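Local coordinates for anopheles Plasmodium-responsive Leucine-rich repeat protein 1B (Anopheles gambiae, PDB 4XGO) that probably serves the mosquito's immune response to Plasmodium through its leucine-rich repeat domain, in a protein family linked to the partner LRIM1, at residues Val161-Asn172 and Glu181-Leu192; Val239-Pro247 and Leu261-Phe271. All coordinates share one frame; numbering follows the deposited sequence.

Interaction 1: residues Val161-Asn172 and Glu181-Leu192. With NAG (2-acetamido-2-deoxy-beta-D-glucopyranose), chain C; GOL (glycerol), chain H.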
loop_
_atom_site.group_PDB
_atom_site.type_symbol
_atom_site.label_atom_id
_atom_site.label_comp_id
_atom_site.label_asym_id
_atom_site.label_seq_id
_atom_site.Cartn_x
_atom_site.Cartn_y
_atom_site.Cartn_z
ATOM N N VAL A 161 7.315 -16.816 -24.441
ATOM C CA VAL A 161 7.585 -15.799 -23.426
ATOM C C VAL A 161 9.071 -15.817 -23.064
ATOM O O VAL A 161 9.678 -16.887 -22.923
ATOM C CB VAL A 161 6.666 -15.958 -22.179
ATOM C CG1 VAL A 161 6.853 -17.305 -21.494
ATOM C CG2 VAL A 161 6.892 -14.835 -21.183
ATOM N N GLU A 162 9.646 -14.619 -22.955
ATOM C CA GLU A 162 11.073 -14.438 -22.702
ATOM C C GLU A 162 11.334 -14.182 -21.221
ATOM O O GLU A 162 12.357 -14.601 -20.687
ATOM C CB GLU A 162 11.607 -13.260 -23.531
ATOM C CG GLU A 162 13.104 -12.989 -23.387
ATOM C CD GLU A 162 13.464 -11.983 -22.294
ATOM O OE1 GLU A 162 12.608 -11.172 -21.895
ATOM O OE2 GLU A 162 14.634 -11.991 -21.825
ATOM N N GLU A 163 10.435 -13.463 -20.565
ATOM C CA GLU A 163 10.574 -13.223 -19.141
ATOM C C GLU A 163 9.231 -13.408 -18.464
ATOM O O GLU A 163 8.229 -12.823 -18.882
ATOM C CB GLU A 163 11.137 -11.824 -18.848
ATOM C CG GLU A 163 11.190 -11.520 -17.364
ATOM C CD GLU A 163 12.097 -10.354 -16.973
ATOM O OE1 GLU A 163 12.448 -9.498 -17.852
ATOM O OE2 GLU A 163 12.427 -10.279 -15.754
ATOM N N LEU A 164 9.227 -14.209 -17.404
ATOM C CA LEU A 164 8.012 -14.533 -16.702
ATOM C C LEU A 164 8.223 -14.496 -15.200
ATOM O O LEU A 164 9.105 -15.173 -14.688
ATOM C CB LEU A 164 7.497 -15.901 -17.134
ATOM C CG LEU A 164 6.286 -16.475 -16.406
ATOM C CD1 LEU A 164 5.101 -15.546 -16.404
ATOM C CD2 LEU A 164 5.885 -17.773 -17.076
ATOM N N ASP A 165 7.425 -13.678 -14.515
ATOM C CA ASP A 165 7.458 -13.598 -13.067
ATOM C C ASP A 165 6.134 -14.155 -12.538
ATOM O O ASP A 165 5.071 -13.586 -12.773
ATOM C CB ASP A 165 7.725 -12.167 -12.588
ATOM C CG ASP A 165 7.918 -12.062 -11.063
ATOM O OD1 ASP A 165 7.545 -12.996 -10.311
ATOM O OD2 ASP A 165 8.443 -11.003 -10.607
ATOM N N ALA A 166 6.225 -15.306 -11.869
ATOM C CA ALA A 166 5.070 -15.918 -11.181
ATOM C C ALA A 166 5.348 -16.168 -9.692
ATOM O O ALA A 166 4.753 -17.051 -9.060
ATOM C CB ALA A 166 4.602 -17.174 -11.891
ATOM N N SER A 167 6.178 -15.306 -9.116
ATOM C CA SER A 167 6.589 -15.407 -7.719
ATOM C C SER A 167 5.400 -15.102 -6.830
ATOM O O SER A 167 4.420 -14.483 -7.277
ATOM C CB SER A 167 7.758 -14.454 -7.406
ATOM O OG SER A 167 7.434 -13.077 -7.572
ATOM N N HIS A 168 5.453 -15.594 -5.601
ATOM C CA HIS A 168 4.415 -15.320 -4.624
ATOM C C HIS A 168 3.033 -15.807 -5.110
ATOM O O HIS A 168 2.057 -15.061 -5.160
ATOM C CB HIS A 168 4.400 -13.848 -4.247
ATOM C CG HIS A 168 5.689 -13.369 -3.656
ATOM N ND1 HIS A 168 5.934 -13.411 -2.305
ATOM C CD2 HIS A 168 6.792 -12.830 -4.220
ATOM C CE1 HIS A 168 7.132 -12.920 -2.056
ATOM N NE2 HIS A 168 7.669 -12.546 -3.202
ATOM N N ASN A 169 2.981 -17.078 -5.468
ATOM C CA ASN A 169 1.710 -17.768 -5.744
ATOM C C ASN A 169 1.706 -19.040 -4.886
ATOM O O ASN A 169 2.432 -19.087 -3.891
ATOM C CB ASN A 169 1.587 -18.051 -7.238
ATOM C CG ASN A 169 1.004 -16.875 -8.002
ATOM O OD1 ASN A 169 -0.217 -16.672 -8.027
ATOM N ND2 ASN A 169 1.880 -16.075 -8.604
ATOM N N THR A 170 0.902 -20.034 -5.241
ATOM C CA THR A 170 0.946 -21.357 -4.585
ATOM C C THR A 170 1.178 -22.445 -5.627
ATOM O O THR A 170 0.547 -23.530 -5.599
ATOM C CB THR A 170 -0.341 -21.654 -3.773
ATOM O OG1 THR A 170 -1.500 -21.623 -4.617
ATOM C CG2 THR A 170 -0.515 -20.637 -2.676
ATOM N N ILE A 171 2.075 -22.163 -6.563
ATOM C CA ILE A 171 2.252 -23.017 -7.728
ATOM C C ILE A 171 2.924 -24.339 -7.340
ATOM O O ILE A 171 3.973 -24.328 -6.700
ATOM C CB ILE A 171 3.068 -22.283 -8.803
ATOM C CG1 ILE A 171 2.246 -21.116 -9.364
ATOM C CG2 ILE A 171 3.486 -23.189 -9.937
ATOM C CD1 ILE A 171 3.081 -20.071 -10.081
ATOM N N ASN A 172 2.286 -25.451 -7.703
ATOM C CA ASN A 172 2.907 -26.789 -7.574
ATOM C C ASN A 172 3.051 -27.556 -8.893
ATOM O O ASN A 172 3.630 -28.642 -8.923
ATOM C CB ASN A 172 2.152 -27.612 -6.544
ATOM C CG ASN A 172 0.663 -27.696 -6.826
ATOM O OD1 ASN A 172 0.214 -27.573 -7.956
ATOM N ND2 ASN A 172 -0.111 -27.906 -5.779
ATOM N N GLU A 181 12.863 -19.709 -25.892
ATOM C CA GLU A 181 13.091 -18.280 -25.721
ATOM C C GLU A 181 13.126 -17.825 -24.268
ATOM O O GLU A 181 13.683 -16.766 -23.980
ATOM C CB GLU A 181 12.017 -17.476 -26.456
ATOM C CG GLU A 181 12.054 -17.654 -27.970
ATOM C CD GLU A 181 13.362 -17.187 -28.571
ATOM O OE1 GLU A 181 13.901 -17.901 -29.445
ATOM O OE2 GLU A 181 13.855 -16.108 -28.158
ATOM N N LEU A 182 12.506 -18.597 -23.378
ATOM C CA LEU A 182 12.400 -18.211 -21.960
ATOM C C LEU A 182 13.786 -18.082 -21.325
ATOM O O LEU A 182 14.552 -19.049 -21.268
ATOM C CB LEU A 182 11.563 -19.216 -21.181
ATOM C CG LEU A 182 11.303 -18.915 -19.700
ATOM C CD1 LEU A 182 10.619 -17.567 -19.523
ATOM C CD2 LEU A 182 10.483 -20.012 -19.027
ATOM N N THR A 183 14.059 -16.883 -20.828
ATOM C CA THR A 183 15.384 -16.450 -20.382
ATOM C C THR A 183 15.406 -16.203 -18.874
ATOM O O THR A 183 16.348 -16.600 -18.194
ATOM C CB THR A 183 15.780 -15.158 -21.155
ATOM O OG1 THR A 183 15.909 -15.474 -22.555
ATOM C CG2 THR A 183 17.077 -14.564 -20.671
ATOM N N ILE A 184 14.384 -15.521 -18.363
ATOM C CA ILE A 184 14.300 -15.187 -16.951
ATOM C C ILE A 184 12.997 -15.755 -16.411
ATOM O O ILE A 184 11.931 -15.410 -16.904
ATOM C CB ILE A 184 14.328 -13.661 -16.757
ATOM C CG1 ILE A 184 15.652 -13.083 -17.291
ATOM C CG2 ILE A 184 14.155 -13.303 -15.298
ATOM C CD1 ILE A 184 15.712 -11.571 -17.271
ATOM N N LEU A 185 13.101 -16.614 -15.398
ATOM C CA LEU A 185 11.943 -17.233 -14.757
ATOM C C LEU A 185 12.016 -17.041 -13.235
ATOM O O LEU A 185 12.935 -17.568 -12.557
ATOM C CB LEU A 185 11.881 -18.719 -15.077
ATOM C CG LEU A 185 10.708 -19.529 -14.530
ATOM C CD1 LEU A 185 9.387 -18.944 -14.982
ATOM C CD2 LEU A 185 10.856 -20.983 -14.970
ATOM N N LYS A 186 11.040 -16.312 -12.702
ATOM C CA LYS A 186 10.978 -16.049 -11.277
ATOM C C LYS A 186 9.798 -16.810 -10.712
ATOM O O LYS A 186 8.639 -16.515 -11.040
ATOM C CB LYS A 186 10.796 -14.561 -11.016
ATOM C CG LYS A 186 11.739 -13.662 -11.747
ATOM C CD LYS A 186 13.170 -13.942 -11.434
ATOM C CE LYS A 186 13.550 -13.510 -10.025
ATOM N NZ LYS A 186 13.470 -12.028 -9.810
ATOM N N LEU A 187 10.112 -17.822 -9.901
ATOM C CA LEU A 187 9.133 -18.695 -9.249
ATOM C C LEU A 187 9.304 -18.752 -7.730
ATOM O O LEU A 187 8.775 -19.651 -7.070
ATOM C CB LEU A 187 9.194 -20.111 -9.848
ATOM C CG LEU A 187 8.580 -20.246 -11.239
ATOM C CD1 LEU A 187 8.910 -21.555 -11.917
ATOM C CD2 LEU A 187 7.101 -20.034 -11.144
ATOM N N GLN A 188 10.021 -17.785 -7.160
ATOM C CA GLN A 188 10.272 -17.803 -5.718
ATOM C C GLN A 188 8.962 -17.624 -4.950
ATOM O O GLN A 188 8.028 -16.970 -5.455
ATOM C CB GLN A 188 11.314 -16.754 -5.317
ATOM C CG GLN A 188 10.926 -15.295 -5.455
ATOM C CD GLN A 188 11.170 -14.700 -6.834
ATOM O OE1 GLN A 188 11.352 -15.412 -7.822
ATOM N NE2 GLN A 188 11.211 -13.360 -6.895
ATOM N N HIS A 189 8.871 -18.257 -3.781
ATOM C CA HIS A 189 7.693 -18.185 -2.922
ATOM C C HIS A 189 6.522 -18.870 -3.617
ATOM O O HIS A 189 5.522 -18.233 -3.977
ATOM C CB HIS A 189 7.348 -16.740 -2.506
ATOM C CG HIS A 189 8.362 -16.098 -1.600
ATOM N ND1 HIS A 189 8.363 -16.262 -0.227
ATOM C CD2 HIS A 189 9.414 -15.296 -1.880
ATOM C CE1 HIS A 189 9.372 -15.579 0.292
ATOM N NE2 HIS A 189 10.030 -14.997 -0.691
ATOM N N ASN A 190 6.683 -20.177 -3.828
ATOM C CA ASN A 190 5.648 -21.018 -4.379
ATOM C C ASN A 190 5.636 -22.354 -3.649
ATOM O O ASN A 190 6.196 -22.451 -2.549
ATOM C CB ASN A 190 5.814 -21.158 -5.894
ATOM C CG ASN A 190 5.117 -20.032 -6.637
ATOM O OD1 ASN A 190 3.897 -19.876 -6.520
ATOM N ND2 ASN A 190 5.885 -19.199 -7.332
ATOM N N ASN A 191 5.007 -23.356 -4.254
ATOM C CA ASN A 191 4.876 -24.678 -3.622
ATOM C C ASN A 191 5.430 -25.819 -4.477
ATOM O O ASN A 191 4.887 -26.943 -4.502
ATOM C CB ASN A 191 3.416 -24.870 -3.276
ATOM C CG ASN A 191 3.001 -24.031 -2.079
ATOM O OD1 ASN A 191 3.171 -24.438 -0.919
ATOM N ND2 ASN A 191 2.495 -22.864 -2.333
ATOM N N LEU A 192 6.531 -25.544 -5.165
ATOM C CA LEU A 192 7.150 -26.516 -6.048
ATOM C C LEU A 192 7.831 -27.610 -5.236
ATOM O O LEU A 192 8.486 -27.316 -4.238
ATOM C CB LEU A 192 8.153 -25.864 -6.995
ATOM C CG LEU A 192 7.509 -24.955 -8.052
ATOM C CD1 LEU A 192 8.592 -24.088 -8.670
ATOM C CD2 LEU A 192 6.764 -25.785 -9.085
HETATM C C1 NAG C . 6.329 -8.156 -11.126
HETATM C C2 NAG C . 7.708 -7.501 -11.187
HETATM C C3 NAG C . 8.197 -7.175 -9.773
HETATM C C4 NAG C . 7.179 -6.327 -9.026
HETATM C C5 NAG C . 5.789 -6.960 -9.162
HETATM C C6 NAG C . 4.736 -6.015 -8.578
HETATM C C7 NAG C . 9.624 -8.078 -12.575
HETATM C C8 NAG C . 10.591 -9.124 -13.029
HETATM N N2 NAG C . 8.666 -8.424 -11.727
HETATM O O3 NAG C . 9.468 -6.547 -9.804
HETATM O O4 NAG C . 7.468 -6.341 -7.623
HETATM O O5 NAG C . 5.458 -7.234 -10.515
HETATM O O6 NAG C . 4.340 -6.626 -7.365
HETATM O O7 NAG C . 9.733 -6.936 -12.997
HETATM C C1 GOL H . 12.029 -11.821 -3.227
HETATM O O1 GOL H . 10.707 -11.855 -3.810
HETATM C C2 GOL H . 12.428 -13.172 -2.606
HETATM O O2 GOL H . 12.521 -13.089 -1.177
HETATM C C3 GOL H . 13.770 -13.656 -3.152
HETATM O O3 GOL H . 13.996 -15.029 -2.783
HETATM O O HOH W 1 3.203 -20.321 -1.537
#
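His168 and His189 take almost the same first torsion, chi1 -60° and -67°, with CG opposite the carbonyl carbon; because both residues also have positive phi and nearly equal chi2, the two imidazoles leave neighbouring turns in the same direction and overlap. Their planes differ by only 12° in an offset stack, with centroids 4.3 Å apart, and His189 CB also rests over the face of the His168 ring. Tyr149 and Tyr211 continue the pile on its two ends. These turns belong to consecutive leucine-rich repeats, whose parallel strands 163-165 and 184-186 run side by side in the solenoid. Backbone bonds alternate between them, for example Leu164 N to Ile184 O and Lys186 N to Leu164 O, and Glu162 O receives both Thr183 N and Ile184 N.

Leu164 and Leu185 turn into the core, where Leu164 CB and Leu185 CD1 lie 4.2 Å apart. After the strand, Ala166 CB packs at 3.9 Å from Leu187 CD2; the small methyl leaves room for the leucine. On the other side of the strands, Glu163 lies alongside Ile184, its aliphatic CG 3.8 Å from Ile184 CB, while the carboxylate OD2 of Asp165 accepts from N2 of a protein-linked N-acetylglucosamine at 2.8 Å. The other oxygen, OD1, takes Ser167 N in an Asx turn and Ser167 OG at 2.7 Å, which holds the carboxylate in position.

Asn169 and Asn190 fill the asparagine position of the leucine-rich repeat consensus, where a flat amide can satisfy backbone groups at the bend. Asn169 OD1 accepts from Leu152 N of the preceding repeat. Asn190 ND2 bridges Ala166 O, at 3.0 Å, and Leu187 O, at 2.9 Å; Asn169 ND2 meets that same Ala166 O from the opposite face of its carbonyl plane.

Interaction 2: residues Val239-Pro247 and Leu261-Phe271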
loop_
_atom_site.group_PDB
_atom_site.type_symbol
_atom_site.label_atom_id
_atom_site.label_comp_id
_atom_site.label_asym_id
_atom_site.label_seq_id
_atom_site.Cartn_x
_atom_site.Cartn_y
_atom_site.Cartn_z
ATOM N N VAL A 239 18.312 -31.598 1.376
ATOM C CA VAL A 239 19.155 -32.310 2.352
ATOM C C VAL A 239 20.465 -32.788 1.756
ATOM O O VAL A 239 21.517 -32.730 2.399
ATOM C CB VAL A 239 18.408 -33.502 2.998
ATOM C CG1 VAL A 239 19.304 -34.225 3.991
ATOM C CG2 VAL A 239 17.146 -33.021 3.693
ATOM N N ALA A 240 20.412 -33.280 0.534
ATOM C CA ALA A 240 21.576 -33.845 -0.105
ATOM C C ALA A 240 21.576 -33.492 -1.581
ATOM O O ALA A 240 20.543 -33.554 -2.243
ATOM C CB ALA A 240 21.578 -35.351 0.087
ATOM N N LEU A 241 22.732 -33.102 -2.086
ATOM C CA LEU A 241 22.901 -32.822 -3.501
ATOM C C LEU A 241 24.113 -33.563 -4.017
ATOM O O LEU A 241 25.130 -33.648 -3.330
ATOM C CB LEU A 241 23.097 -31.323 -3.748
ATOM C CG LEU A 241 21.941 -30.399 -3.387
ATOM C CD1 LEU A 241 22.389 -28.946 -3.485
ATOM C CD2 LEU A 241 20.765 -30.631 -4.305
ATOM N N ASP A 242 23.976 -34.113 -5.220
ATOM C CA ASP A 242 25.062 -34.789 -5.918
ATOM C C ASP A 242 25.061 -34.307 -7.372
ATOM O O ASP A 242 24.273 -34.783 -8.197
ATOM C CB ASP A 242 24.875 -36.312 -5.838
ATOM C CG ASP A 242 25.902 -37.081 -6.661
ATOM O OD1 ASP A 242 26.909 -36.472 -7.092
ATOM O OD2 ASP A 242 25.681 -38.302 -6.884
ATOM N N PHE A 243 25.938 -33.337 -7.656
ATOM C CA PHE A 243 26.111 -32.765 -8.997
ATOM C C PHE A 243 27.305 -33.414 -9.721
ATOM O O PHE A 243 28.458 -33.021 -9.555
ATOM C CB PHE A 243 26.296 -31.242 -8.888
ATOM C CG PHE A 243 25.031 -30.488 -8.532
ATOM C CD1 PHE A 243 23.872 -31.142 -8.085
ATOM C CD2 PHE A 243 24.995 -29.105 -8.648
ATOM C CE1 PHE A 243 22.721 -30.433 -7.772
ATOM C CE2 PHE A 243 23.850 -28.391 -8.316
ATOM C CZ PHE A 243 22.712 -29.050 -7.885
ATOM N N TYR A 244 27.014 -34.393 -10.559
ATOM C CA TYR A 244 28.041 -35.325 -11.062
ATOM C C TYR A 244 28.411 -35.139 -12.525
ATOM O O TYR A 244 29.487 -35.567 -12.956
ATOM C CB TYR A 244 27.544 -36.760 -10.897
ATOM C CG TYR A 244 26.219 -36.962 -11.593
ATOM C CD1 TYR A 244 26.161 -37.357 -12.931
ATOM C CD2 TYR A 244 25.021 -36.707 -10.923
ATOM C CE1 TYR A 244 24.946 -37.519 -13.571
ATOM C CE2 TYR A 244 23.803 -36.859 -11.554
ATOM C CZ TYR A 244 23.768 -37.264 -12.878
ATOM O OH TYR A 244 22.553 -37.409 -13.497
ATOM N N GLY A 245 27.507 -34.570 -13.307
ATOM C CA GLY A 245 27.656 -34.566 -14.760
ATOM C C GLY A 245 28.674 -33.573 -15.278
ATOM O O GLY A 245 29.557 -33.112 -14.540
ATOM N N ARG A 246 28.545 -33.257 -16.562
ATOM C CA ARG A 246 29.310 -32.178 -17.172
ATOM C C ARG A 246 28.858 -30.876 -16.539
ATOM O O ARG A 246 27.661 -30.661 -16.376
ATOM C CB ARG A 246 29.056 -32.117 -18.677
ATOM N N PRO A 247 29.808 -30.003 -16.164
ATOM C CA PRO A 247 29.393 -28.715 -15.612
ATOM C C PRO A 247 28.653 -27.877 -16.645
ATOM O O PRO A 247 28.811 -28.083 -17.845
ATOM C CB PRO A 247 30.720 -28.037 -15.226
ATOM C CG PRO A 247 31.754 -29.107 -15.277
ATOM C CD PRO A 247 31.274 -30.109 -16.274
ATOM N N LEU A 261 21.064 -28.771 4.157
ATOM C CA LEU A 261 22.032 -29.591 3.443
ATOM C C LEU A 261 23.051 -30.234 4.374
ATOM O O LEU A 261 23.686 -29.530 5.164
ATOM C CB LEU A 261 22.760 -28.791 2.367
ATOM C CG LEU A 261 21.922 -28.408 1.149
ATOM C CD1 LEU A 261 22.595 -27.257 0.408
ATOM C CD2 LEU A 261 21.723 -29.570 0.207
ATOM N N MET A 262 23.221 -31.560 4.258
ATOM C CA MET A 262 24.321 -32.260 4.913
ATOM C C MET A 262 25.543 -32.402 4.011
ATOM O O MET A 262 26.655 -32.516 4.507
ATOM C CB MET A 262 23.859 -33.628 5.418
ATOM C CG MET A 262 22.733 -33.514 6.419
ATOM S SD MET A 262 22.383 -35.066 7.263
ATOM C CE MET A 262 21.639 -36.039 5.994
ATOM N N TRP A 263 25.349 -32.385 2.695
ATOM C CA TRP A 263 26.464 -32.452 1.773
ATOM C C TRP A 263 26.073 -31.895 0.416
ATOM O O TRP A 263 24.907 -31.872 0.067
ATOM C CB TRP A 263 27.004 -33.875 1.604
ATOM C CG TRP A 263 26.052 -34.915 1.108
ATOM C CD1 TRP A 263 25.750 -35.211 -0.192
ATOM C CD2 TRP A 263 25.333 -35.848 1.910
ATOM N NE1 TRP A 263 24.868 -36.275 -0.247
ATOM C CE2 TRP A 263 24.595 -36.677 1.036
ATOM C CE3 TRP A 263 25.233 -36.057 3.286
ATOM C CZ2 TRP A 263 23.749 -37.696 1.498
ATOM C CZ3 TRP A 263 24.391 -37.074 3.748
ATOM C CH2 TRP A 263 23.664 -37.878 2.859
ATOM N N VAL A 264 27.093 -31.470 -0.321
ATOM C CA VAL A 264 26.976 -31.072 -1.710
ATOM C C VAL A 264 28.126 -31.746 -2.448
ATOM O O VAL A 264 29.232 -31.224 -2.513
ATOM C CB VAL A 264 27.041 -29.549 -1.871
ATOM C CG1 VAL A 264 26.869 -29.169 -3.333
ATOM C CG2 VAL A 264 25.953 -28.888 -1.037
ATOM N N GLU A 265 27.856 -32.937 -2.954
ATOM C CA GLU A 265 28.843 -33.751 -3.655
ATOM C C GLU A 265 28.913 -33.281 -5.102
ATOM O O GLU A 265 27.912 -32.867 -5.665
ATOM C CB GLU A 265 28.460 -35.244 -3.590
ATOM C CG GLU A 265 28.669 -35.842 -2.195
ATOM C CD GLU A 265 27.912 -37.139 -1.905
ATOM O OE1 GLU A 265 28.045 -37.625 -0.755
ATOM O OE2 GLU A 265 27.182 -37.667 -2.774
ATOM N N HIS A 266 30.103 -33.359 -5.679
ATOM C CA HIS A 266 30.319 -32.980 -7.073
ATOM C C HIS A 266 31.652 -33.515 -7.579
ATOM O O HIS A 266 32.547 -33.841 -6.787
ATOM C CB HIS A 266 30.280 -31.455 -7.235
ATOM C CG HIS A 266 31.282 -30.730 -6.389
ATOM N ND1 HIS A 266 32.573 -30.478 -6.809
ATOM C CD2 HIS A 266 31.190 -30.219 -5.138
ATOM C CE1 HIS A 266 33.227 -29.834 -5.858
ATOM N NE2 HIS A 266 32.411 -29.667 -4.832
ATOM N N ASN A 267 31.799 -33.621 -8.894
ATOM C CA ASN A 267 33.109 -33.992 -9.445
ATOM C C ASN A 267 34.125 -32.853 -9.279
ATOM O O ASN A 267 33.750 -31.705 -9.010
ATOM C CB ASN A 267 33.024 -34.518 -10.889
ATOM C CG ASN A 267 32.250 -33.613 -11.818
ATOM O OD1 ASN A 267 32.215 -32.393 -11.654
ATOM N ND2 ASN A 267 31.629 -34.215 -12.824
ATOM N N GLN A 268 35.409 -33.179 -9.412
ATOM C CA GLN A 268 36.493 -32.262 -9.013
ATOM C C GLN A 268 36.339 -30.839 -9.573
ATOM O O GLN A 268 36.525 -29.854 -8.841
ATOM C CB GLN A 268 37.862 -32.841 -9.415
ATOM C CG GLN A 268 39.072 -32.031 -8.958
ATOM C CD GLN A 268 39.130 -31.837 -7.452
ATOM N N ALA A 269 35.988 -30.743 -10.854
ATOM C CA ALA A 269 35.964 -29.459 -11.572
ATOM C C ALA A 269 34.568 -28.838 -11.709
ATOM O O ALA A 269 34.418 -27.777 -12.311
ATOM C CB ALA A 269 36.591 -29.637 -12.950
ATOM N N GLN A 270 33.554 -29.491 -11.144
ATOM C CA GLN A 270 32.161 -29.055 -11.274
ATOM C C GLN A 270 31.939 -27.544 -11.098
ATOM O O GLN A 270 31.154 -26.943 -11.841
ATOM C CB GLN A 270 31.300 -29.787 -10.236
ATOM C CG GLN A 270 29.810 -29.501 -10.320
ATOM C CD GLN A 270 29.146 -30.092 -11.548
ATOM O OE1 GLN A 270 29.553 -31.135 -12.053
ATOM N NE2 GLN A 270 28.097 -29.427 -12.024
ATOM N N PHE A 271 32.590 -26.956 -10.093
ATOM C CA PHE A 271 32.295 -25.585 -9.667
ATOM C C PHE A 271 33.393 -24.571 -10.024
ATOM O O PHE A 271 33.358 -23.447 -9.537
ATOM C CB PHE A 271 32.034 -25.535 -8.143
ATOM C CG PHE A 271 30.792 -26.274 -7.684
ATOM C CD1 PHE A 271 29.707 -26.493 -8.530
ATOM C CD2 PHE A 271 30.694 -26.712 -6.369
ATOM C CE1 PHE A 271 28.575 -27.152 -8.084
ATOM C CE2 PHE A 271 29.565 -27.371 -5.918
ATOM C CZ PHE A 271 28.507 -27.603 -6.776
#
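The indole of Trp263 is sandwiched off-centre: Ala240 CB sits 3.1 Å above one face, near the rim, and Glu265 OE1 lies 3.3 Å above the other, while Leu241 O comes to the ring edge. A methyl is small enough to let the ring lie this close to the neighbouring chain, with Ala240 CB at 3.4 Å from Trp263 CE2. Phe271 presents its edge to Phe243, CE1 to CD2 4.1 Å, with the two side chains crossing at about a right angle; His266 CB lies over the rim of one face of the Phe271 ring. Tyr219 stacks on the Phe243 ring.

Strands 240-243 and 263-266 form a short parallel pair on the convex side of the leucine-rich repeat solenoid, joining equivalent parts of adjacent repeats. Glu265 N binds Leu241 O and Phe243 N binds Glu265 O, both at 2.8 Å. The strand alternation turns Leu241, Phe243, Val264 and His266 to one face, the first three buried, and Ala240, Asp242, Trp263 and Glu265 to the other. On the buried side, branched Leu241 fills the space beside Leu261, CG to CD2 3.7 Å.

Acidic residues are tolerated on the face of Ala240 and Trp263, where both are exposed; Asp242 OD2 and Glu265 OE2 lie 4.4 Å apart, and any repulsion is probably eased by solvent. The His266 ring, swung by chi1 58° to lie between its own N and carbonyl carbon, donates from ND1 to Asn267 O, and its NE2 bonds to Lys288 O, a pattern that would favour protonation at both nitrogens. Farther along, Asn267 ND2 reaches across to Gly245 O at 2.9 Å, the acceptor lying close to the amide plane.

How the interactions relate
Interactions 1 and 2 join neighbouring repeats of one solenoid on its two different sides, with centres about 25 Å apart and nearest atoms about 12 Å apart. Residues 161-172 and 181-192 belong to the central, concave run of strands, which continues on both sides; their contact is half buried and relies on repeating asparagine and histidine positions, with leucines inward and a protein-linked glycan beside Glu163 and Asp165. Residues 239-247 and 261-271 form an isolated pair of strands on the convex side, nearer the C-terminal end and more exposed. There Trp263 on Ala240 and Phe271 against Phe243 replace the stacked imidazoles and asparagine amides, and a pair of carboxylates stands on the solvent face.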